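Local atomic coordinates of stress-induced-phosphoprotein 1 (Caenorhabditis elegans, PDB entry 4GCN), a protein that acts as an Hsp70/Hsp90-organising co-chaperone, binding Hsp90 and inhibiting its ATPase activity, raises thermotolerance and longevity, and plays a role in gonad development. Residues N46-A49 with A50-E54; Q96-L99 with S100-V103. All coordinates share one frame; numbering follows the deposited sequence.

In the fold
This chain is the N-terminal domain of the protein, a right-handed array of antiparallel helices built from tetratricopeptide (TPR) repeats. Both contacts are local. Interaction 1 is a run of helical turns in the middle of the array, on helix 42-54 of the predicted second repeat. Its centre lies about 6 Å from the centre of the chain. Interaction 2 starts helix 99-112 in the predicted third repeat and lies about 17 Å from that centre, at the surface. The two centres are 18 Å apart, and their nearest atoms remain about 8 Å apart. Helix 58-74 packs against interaction 1 and touches Gln96, just before the interaction 2 cap. Interaction 1 adjoins the probable peptide groove.

Interaction 1. Residues N46-A49 with A50-E54; sequences NNKA and AVYFE
Asn46 to Ala49 hand their carbonyl oxygens to Ala50, Val51, Tyr52 and Phe53 in four successive i to i+4 bonds of one continuous alpha helix. Ala50 N reaches Asn46 O at 3.0 Å, and Phe53 N reaches Ala49 O at 2.9 Å. Between them, the bond from Tyr52 N to Lys48 O is nearly straight, at 170°.

Lys48 and Tyr52, one turn apart, carry the side-chain contact, side by side. In Tyr52, CG lies beside the backbone N and anti to the carbonyl carbon (chi1 -74°), which brings the ring back along the preceding turn. There CD2 of Tyr52 comes within 3.3 Å of Lys48 O, and the ring meets this carbonyl obliquely. The lysine chain bends at chi3 and chi4. Its CE packs 3.8 Å from Tyr52 CE2, and its NZ makes a weak hydrogen bond of 3.4 Å to Tyr52 OH. The stronger partners of the ammonium are Asp32, in a salt bridge, and His28, both on helix 24-37. Val51 lays CG2 3.3 Å from Asn47 O and faces His28 and Tyr31 of that helix. Ala49 touches Cys65 of helix 58-74 and Arg88 of helix 79-95. Asn47 OD1 accepts from Asn16 ND2, and the Asn47 side chain touches Lys12, a grouping consistent with the carboxylate clamp by which TPR domains of this family hold chaperone C-termini.

Lys48 is buried, so its charge is probably offset mainly by Asp32. The lysine thus ties helix 42-54 to helix 24-37, the neighbouring helix from the predicted first repeat.

Interaction 2. Residues Q96-L99 with S100-V103; sequences QNDL and SLAV
The carboxylate of Asp98 receives Leu101 N from above its plane. The donor stands 46° out of that plane, and the bond to OD1 is 3.1 Å long and fairly straight, at 168°. Leu101 CB lies alongside the same group, 3.6 Å from OD1 and 3.8 Å from Asp98 CG. On Asp98, chi1 of -163° sets CG beside its own carbonyl carbon, and the carboxylate reaches forward over the first turn. The main chain of Asp98 grips this turn as well, since Ala102 N donates to Asp98 O at 3.0 Å. With an alanine in place of Asp98, Leu101 N would probably lose its capping acceptor, and the first turn would be held less firmly.

One residue on, Val103 N bonds to Leu99 O at 2.9 Å. Next to that bond, Leu99 CG touches Val103 CG2 at 4.0 Å. These two side chains also reach helix 116-126, Leu99 at Leu125 and Val103 at Glu126.

Asp98 is thus the N-cap of helix 99-112. Just before it, Asn97, with positive phi, is the C-prime residue of a Schellman motif ending helix 79-95. Stop and start follow directly, forming the tight turn between the two antiparallel helices of a TPR repeat.

Interaction 1. Residues N46-A49 with A50-E54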
ATOM      1  N   ASN A  46       2.746   2.528   0.207  1.00 23.69           N
ATOM      2  CA  ASN A  46       1.699   1.916   0.963  1.00 22.57           C
ATOM      3  C   ASN A  46       0.840   2.997   1.615  1.00 25.31           C
ATOM      4  O   ASN A  46      -0.374   2.823   1.660  1.00 25.55           O
ATOM      5  CB  ASN A  46       2.185   0.941   2.054  1.00 22.87           C
ATOM      6  CG  ASN A  46       2.670  -0.419   1.511  1.00 23.65           C
ATOM      7  OD1 ASN A  46       2.245  -0.855   0.453  1.00 25.03           O
ATOM      8  ND2 ASN A  46       3.563  -1.106   2.279  1.00 22.40           N
ATOM      9  N   ASN A  47       1.444   4.083   2.142  1.00 23.29           N
ATOM     10  CA  ASN A  47       0.616   5.102   2.821  1.00 24.42           C
ATOM     11  C   ASN A  47      -0.256   5.816   1.796  1.00 23.36           C
ATOM     12  O   ASN A  47      -1.401   6.056   2.039  1.00 22.67           O
ATOM     13  CB  ASN A  47       1.493   6.106   3.569  1.00 26.16           C
ATOM     14  CG  ASN A  47       2.093   5.554   4.853  1.00 30.75           C
ATOM     15  OD1 ASN A  47       2.631   6.313   5.623  1.00 39.16           O
ATOM     16  ND2 ASN A  47       2.001   4.277   5.087  1.00 26.86           N
ATOM     17  N   LYS A  48       0.236   6.071   0.587  1.00 21.90           N
ATOM     18  CA  LYS A  48      -0.592   6.670  -0.441  1.00 24.13           C
ATOM     19  C   LYS A  48      -1.764   5.756  -0.866  1.00 25.24           C
ATOM     20  O   LYS A  48      -2.878   6.225  -1.041  1.00 26.35           O
ATOM     21  CB  LYS A  48       0.193   6.957  -1.695  1.00 28.80           C
ATOM     22  CG  LYS A  48       0.870   8.299  -1.652  1.00 31.45           C
ATOM     23  CD  LYS A  48       1.231   8.806  -3.008  1.00 31.42           C
ATOM     24  CE  LYS A  48       0.096   9.162  -3.950  1.00 31.30           C
ATOM     25  NZ  LYS A  48      -0.357  10.584  -4.042  1.00 29.16           N
ATOM     26  N   ALA A  49      -1.501   4.461  -0.940  1.00 22.31           N
ATOM     27  CA  ALA A  49      -2.534   3.447  -1.207  1.00 21.74           C
ATOM     28  C   ALA A  49      -3.643   3.465  -0.184  1.00 25.21           C
ATOM     29  O   ALA A  49      -4.811   3.396  -0.522  1.00 24.25           O
ATOM     30  CB  ALA A  49      -1.883   2.051  -1.363  1.00 21.46           C
ATOM     31  N   ALA A  50      -3.265   3.585   1.083  1.00 24.71           N
ATOM     32  CA  ALA A  50      -4.198   3.650   2.167  1.00 24.96           C
ATOM     33  C   ALA A  50      -5.091   4.881   2.065  1.00 24.70           C
ATOM     34  O   ALA A  50      -6.300   4.806   2.307  1.00 26.81           O
ATOM     35  CB  ALA A  50      -3.450   3.643   3.473  1.00 28.46           C
ATOM     36  N   VAL A  51      -4.524   6.017   1.712  1.00 24.29           N
ATOM     37  CA  VAL A  51      -5.323   7.218   1.490  1.00 26.95           C
ATOM     38  C   VAL A  51      -6.309   6.987   0.353  1.00 25.96           C
ATOM     39  O   VAL A  51      -7.493   7.269   0.512  1.00 23.58           O
ATOM     40  CB  VAL A  51      -4.475   8.453   1.184  1.00 26.36           C
ATOM     41  CG1 VAL A  51      -5.383   9.667   1.005  1.00 28.18           C
ATOM     42  CG2 VAL A  51      -3.466   8.670   2.308  1.00 26.80           C
ATOM     43  N   TYR A  52      -5.823   6.487  -0.794  1.00 25.12           N
ATOM     44  CA  TYR A  52      -6.703   6.243  -1.928  1.00 25.35           C
ATOM     45  C   TYR A  52      -7.854   5.312  -1.585  1.00 25.48           C
ATOM     46  O   TYR A  52      -8.951   5.554  -1.995  1.00 25.50           O
ATOM     47  CB  TYR A  52      -5.965   5.700  -3.154  1.00 23.27           C
ATOM     48  CG  TYR A  52      -5.130   6.706  -3.918  1.00 27.25           C
ATOM     49  CD1 TYR A  52      -5.668   7.947  -4.319  1.00 27.63           C
ATOM     50  CD2 TYR A  52      -3.804   6.433  -4.240  1.00 25.71           C
ATOM     51  CE1 TYR A  52      -4.929   8.837  -5.084  1.00 29.44           C
ATOM     52  CE2 TYR A  52      -3.050   7.324  -4.954  1.00 26.57           C
ATOM     53  CZ  TYR A  52      -3.598   8.524  -5.342  1.00 29.99           C
ATOM     54  OH  TYR A  52      -2.807   9.398  -6.003  1.00 29.10           O
ATOM     55  N   PHE A  53      -7.595   4.296  -0.790  1.00 23.79           N
ATOM     56  CA  PHE A  53      -8.609   3.353  -0.407  1.00 25.80           C
ATOM     57  C   PHE A  53      -9.704   4.048   0.409  1.00 25.09           C
ATOM     58  O   PHE A  53     -10.885   3.830   0.130  1.00 26.70           O
ATOM     59  CB  PHE A  53      -7.971   2.216   0.429  1.00 27.63           C
ATOM     60  CG  PHE A  53      -8.894   1.083   0.717  1.00 25.50           C
ATOM     61  CD1 PHE A  53      -8.899  -0.016  -0.101  1.00 25.07           C
ATOM     62  CD2 PHE A  53      -9.736   1.125   1.809  1.00 27.93           C
ATOM     63  CE1 PHE A  53      -9.745  -1.066   0.157  1.00 28.00           C
ATOM     64  CE2 PHE A  53     -10.589   0.093   2.083  1.00 30.90           C
ATOM     65  CZ  PHE A  53     -10.595  -1.006   1.247  1.00 29.42           C
ATOM     66  N   GLU A  54      -9.315   4.904   1.354  1.00 25.73           N
ATOM     67  CA  GLU A  54     -10.326   5.642   2.171  0.50 26.37           C
ATOM     68  C   GLU A  54     -11.103   6.635   1.342  1.00 28.81           C
ATOM     69  O   GLU A  54     -12.259   6.867   1.664  1.00 29.86           O
ATOM     70  CB  GLU A  54      -9.784   6.309   3.459  0.50 27.78           C
ATOM     71  CG  GLU A  54     -10.899   6.680   4.447  0.50 27.41           C
ATOM     72  CD  GLU A  54     -10.463   6.940   5.885  0.50 29.84           C
ATOM     73  OE1 GLU A  54      -9.339   6.551   6.242  0.50 28.70           O
ATOM     74  OE2 GLU A  54     -11.259   7.525   6.699  0.50 26.99           O
TER

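Interaction 2. Residues Q96-L99 with S100-V103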
ATOM      1  N   GLN A  96     -14.105  -3.036  -6.024  1.00 24.45           N
ATOM      2  CA  GLN A  96     -14.455  -2.861  -7.413  1.00 26.54           C
ATOM      3  C   GLN A  96     -15.303  -4.009  -7.959  1.00 27.15           C
ATOM      4  O   GLN A  96     -15.491  -4.078  -9.171  1.00 28.03           O
ATOM      5  CB  GLN A  96     -13.150  -2.735  -8.244  1.00 24.95           C
ATOM      6  CG  GLN A  96     -12.375  -1.481  -7.908  1.00 27.64           C
ATOM      7  CD  GLN A  96     -11.144  -1.258  -8.769  1.00 27.78           C
ATOM      8  OE1 GLN A  96     -11.235  -0.725  -9.900  1.00 26.75           O
ATOM      9  NE2 GLN A  96      -9.978  -1.645  -8.229  1.00 24.98           N
ATOM     10  N   ASN A  97     -15.803  -4.905  -7.093  1.00 27.52           N
ATOM     11  CA  ASN A  97     -16.571  -6.087  -7.503  1.00 27.05           C
ATOM     12  C   ASN A  97     -15.791  -7.005  -8.458  1.00 26.88           C
ATOM     13  O   ASN A  97     -16.395  -7.681  -9.288  1.00 27.97           O
ATOM     14  CB  ASN A  97     -17.888  -5.673  -8.172  1.00 31.46           C
ATOM     15  CG  ASN A  97     -18.938  -6.801  -8.228  1.00 36.06           C
ATOM     16  OD1 ASN A  97     -19.759  -6.902  -9.200  1.00 39.84           O
ATOM     17  ND2 ASN A  97     -18.918  -7.671  -7.203  1.00 35.06           N
ATOM     18  N   ASP A  98     -14.480  -7.079  -8.274  1.00 25.14           N
ATOM     19  CA  ASP A  98     -13.608  -7.866  -9.191  1.00 26.08           C
ATOM     20  C   ASP A  98     -12.984  -8.981  -8.376  1.00 27.07           C
ATOM     21  O   ASP A  98     -11.840  -8.880  -7.925  1.00 26.19           O
ATOM     22  CB  ASP A  98     -12.552  -6.983  -9.862  1.00 25.67           C
ATOM     23  CG  ASP A  98     -11.913  -7.635 -11.083  1.00 28.63           C
ATOM     24  OD1 ASP A  98     -11.780  -8.870 -11.009  1.00 25.32           O
ATOM     25  OD2 ASP A  98     -11.609  -6.952 -12.138  1.00 29.64           O
ATOM     26  N   LEU A  99     -13.732 -10.075  -8.247  1.00 27.00           N
ATOM     27  CA  LEU A  99     -13.271 -11.183  -7.404  1.00 27.98           C
ATOM     28  C   LEU A  99     -12.096 -11.853  -8.024  1.00 27.11           C
ATOM     29  O   LEU A  99     -11.220 -12.330  -7.336  1.00 26.63           O
ATOM     30  CB  LEU A  99     -14.369 -12.244  -7.238  1.00 30.78           C
ATOM     31  CG  LEU A  99     -14.097 -13.288  -6.115  1.00 35.55           C
ATOM     32  CD1 LEU A  99     -14.257 -12.585  -4.778  1.00 38.41           C
ATOM     33  CD2 LEU A  99     -15.017 -14.530  -6.210  1.00 42.37           C
ATOM     34  N   SER A 100     -12.097 -11.947  -9.348  1.00 26.08           N
ATOM     35  CA  SER A 100     -11.024 -12.658 -10.020  1.00 28.51           C
ATOM     36  C   SER A 100      -9.640 -12.054  -9.638  1.00 26.22           C
ATOM     37  O   SER A 100      -8.711 -12.767  -9.167  1.00 25.24           O
ATOM     38  CB  SER A 100     -11.268 -12.665 -11.522  1.00 31.14           C
ATOM     39  OG  SER A 100     -12.383 -13.473 -11.859  1.00 40.05           O
ATOM     40  N   LEU A 101      -9.558 -10.749  -9.806  1.00 25.09           N
ATOM     41  CA  LEU A 101      -8.338  -9.972  -9.499  1.00 24.21           C
ATOM     42  C   LEU A 101      -8.072  -9.931  -7.991  1.00 22.72           C
ATOM     43  O   LEU A 101      -6.926 -10.108  -7.598  1.00 23.71           O
ATOM     44  CB  LEU A 101      -8.336  -8.568 -10.147  1.00 24.17           C
ATOM     45  CG  LEU A 101      -7.518  -8.419 -11.463  1.00 24.40           C
ATOM     46  CD1 LEU A 101      -5.992  -8.474 -11.159  1.00 23.63           C
ATOM     47  CD2 LEU A 101      -7.897  -9.468 -12.508  1.00 24.19           C
ATOM     48  N   ALA A 102      -9.121  -9.798  -7.175  1.00 21.51           N
ATOM     49  CA  ALA A 102      -8.991  -9.796  -5.735  1.00 22.77           C
ATOM     50  C   ALA A 102      -8.298 -11.066  -5.315  1.00 21.74           C
ATOM     51  O   ALA A 102      -7.330 -11.026  -4.543  1.00 23.05           O
ATOM     52  CB  ALA A 102     -10.339  -9.664  -5.022  1.00 22.26           C
ATOM     53  N   VAL A 103      -8.832 -12.218  -5.729  1.00 24.60           N
ATOM     54  CA  VAL A 103      -8.264 -13.513  -5.343  1.00 24.36           C
ATOM     55  C   VAL A 103      -6.827 -13.704  -5.927  1.00 23.86           C
ATOM     56  O   VAL A 103      -5.944 -14.245  -5.234  1.00 24.05           O
ATOM     57  CB  VAL A 103      -9.246 -14.626  -5.783  1.00 25.95           C
ATOM     58  CG1 VAL A 103      -8.627 -16.002  -5.762  1.00 27.64           C
ATOM     59  CG2 VAL A 103     -10.505 -14.535  -4.873  1.00 26.73           C
TER